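Local coordinates for leucine aminopeptidase (Legionella pneumophila, PDB 5GNE), which probably acts as a zinc-dependent aminopeptidase of the M28 family, removing residues from the N-termini of peptides, at residues S316-W321 / F326-P331. Sequence-based numbering, arbitrary orientation.
Sequences SDHVNW and FKTTYP
W321 directs the edge of its indole at the face of F326 in an edge-to-face pair, six-membered ring and phenyl centroids 5.0 Å apart and planes at 79°. CE3 of W321 makes the approach, 3.4 Å from CD2 of F326 and nearer the phenyl rim than its middle. F326 CG stands beside its backbone N and anti to the carbonyl carbon (chi1 -60°), which turns the phenyl face to this edge, and one N-H...O bond, F326 N to W321 O at 3.0 Å, ties the short connection between helix and strand. T328 fills the middle, its OG1 3.4 Å from W321 CB and its CG2 3.5 Å from H318 CB. Beyond it H318 and Y330 meet obliquely, planes at 48°: Y330 CD2 lies over one imidazole face, 3.5 Å from H318 CE1, while V319 CG2 lies over the opposite face, toward the rim. S316 CB stands 4.0 Å from Y330 CE2. This buried end borders the zinc site as second shell: S316 OG hydrogen-bonds to carboxylate OD2 of zinc ligand D266, Y330 OH to its backbone O. By contrast, F326 is partly exposed, and K327 points away from the helix. Strand 328-332 runs in the mixed sheet of this M28 domain between strands 259-264 and 279-282; helix 318-323 packs over one sheet face near helix 243-254, whereas T329 and P331 face helix 355-373.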
# COMPACT_ATOMS: atom_id res chain seq x y z
N SER A 316 6.72 -3.23 -0.13
CA SER A 316 5.48 -2.61 -0.52
C SER A 316 5.44 -1.18 -0.01
O SER A 316 6.39 -0.73 0.62
CB SER A 316 4.30 -3.42 0.03
OG SER A 316 3.09 -3.00 -0.57
N ASP A 317 4.33 -0.48 -0.25
CA ASP A 317 4.32 0.97 -0.07
C ASP A 317 4.62 1.42 1.36
O ASP A 317 5.10 2.53 1.56
CB ASP A 317 2.98 1.54 -0.54
CG ASP A 317 2.73 1.25 -2.01
OD1 ASP A 317 3.53 1.74 -2.83
OD2 ASP A 317 1.75 0.52 -2.36
N HIS A 318 4.33 0.57 2.34
CA HIS A 318 4.61 0.88 3.73
C HIS A 318 6.06 1.32 3.92
O HIS A 318 6.34 2.20 4.73
CB HIS A 318 4.28 -0.32 4.63
CG HIS A 318 5.14 -1.52 4.39
ND1 HIS A 318 5.10 -2.23 3.20
CD2 HIS A 318 6.06 -2.13 5.16
CE1 HIS A 318 5.96 -3.23 3.26
NE2 HIS A 318 6.56 -3.19 4.44
N VAL A 319 6.95 0.74 3.12
CA VAL A 319 8.38 1.06 3.14
C VAL A 319 8.66 2.55 2.95
O VAL A 319 9.54 3.10 3.61
CB VAL A 319 9.12 0.21 2.06
CG1 VAL A 319 10.49 0.76 1.74
CG2 VAL A 319 9.22 -1.24 2.55
N ASN A 320 7.95 3.20 2.05
CA ASN A 320 8.13 4.64 1.89
C ASN A 320 7.72 5.44 3.14
O ASN A 320 8.37 6.43 3.52
CB ASN A 320 7.41 5.13 0.66
CG ASN A 320 8.15 4.76 -0.62
OD1 ASN A 320 9.36 4.93 -0.70
ND2 ASN A 320 7.43 4.21 -1.60
N TRP A 321 6.67 5.00 3.82
CA TRP A 321 6.32 5.64 5.07
C TRP A 321 7.39 5.43 6.16
O TRP A 321 7.81 6.39 6.81
CB TRP A 321 4.94 5.16 5.56
CG TRP A 321 3.80 5.62 4.69
CD1 TRP A 321 3.22 4.91 3.68
CD2 TRP A 321 3.14 6.91 4.70
NE1 TRP A 321 2.21 5.66 3.08
CE2 TRP A 321 2.14 6.89 3.69
CE3 TRP A 321 3.27 8.07 5.48
CZ2 TRP A 321 1.30 7.97 3.42
CZ3 TRP A 321 2.42 9.17 5.22
CH2 TRP A 321 1.45 9.11 4.20
N PHE A 326 7.46 7.57 9.57
CA PHE A 326 6.08 7.32 9.94
C PHE A 326 5.84 5.91 10.43
O PHE A 326 6.48 4.98 9.96
CB PHE A 326 5.16 7.59 8.78
CG PHE A 326 5.22 9.00 8.28
CD1 PHE A 326 4.47 9.98 8.88
CD2 PHE A 326 5.98 9.32 7.19
CE1 PHE A 326 4.49 11.27 8.39
CE2 PHE A 326 6.01 10.60 6.69
CZ PHE A 326 5.26 11.58 7.30
N LYS A 327 4.94 5.76 11.40
CA LYS A 327 4.59 4.44 11.95
C LYS A 327 3.65 3.68 11.05
O LYS A 327 2.65 4.18 10.58
CB LYS A 327 4.00 4.59 13.35
CG LYS A 327 5.03 5.05 14.38
CD LYS A 327 4.39 5.27 15.72
CE LYS A 327 5.40 5.60 16.79
NZ LYS A 327 4.76 5.46 18.12
N THR A 328 3.95 2.41 10.89
CA THR A 328 3.43 1.61 9.81
C THR A 328 3.03 0.23 10.28
O THR A 328 3.71 -0.36 11.09
CB THR A 328 4.51 1.55 8.72
OG1 THR A 328 4.28 2.58 7.75
CG2 THR A 328 4.58 0.23 8.05
N THR A 329 1.90 -0.26 9.79
CA THR A 329 1.55 -1.67 9.99
C THR A 329 1.01 -2.28 8.69
O THR A 329 0.39 -1.58 7.88
CB THR A 329 0.51 -1.84 11.12
OG1 THR A 329 0.25 -3.23 11.31
CG2 THR A 329 -0.80 -1.16 10.77
N TYR A 330 1.25 -3.56 8.49
CA TYR A 330 0.92 -4.22 7.22
C TYR A 330 0.34 -5.63 7.43
O TYR A 330 1.08 -6.61 7.54
CB TYR A 330 2.18 -4.25 6.32
CG TYR A 330 2.07 -4.93 4.96
CD1 TYR A 330 0.85 -5.27 4.38
CD2 TYR A 330 3.22 -5.22 4.24
CE1 TYR A 330 0.79 -5.91 3.14
CE2 TYR A 330 3.17 -5.84 3.01
CZ TYR A 330 1.96 -6.19 2.47
OH TYR A 330 1.95 -6.79 1.23
N PRO A 331 -1.00 -5.75 7.52
CA PRO A 331 -1.62 -7.09 7.55
C PRO A 331 -1.65 -7.73 6.15
O PRO A 331 -1.99 -7.05 5.17
CB PRO A 331 -3.03 -6.81 8.08
CG PRO A 331 -3.34 -5.41 7.59
CD PRO A 331 -2.01 -4.67 7.62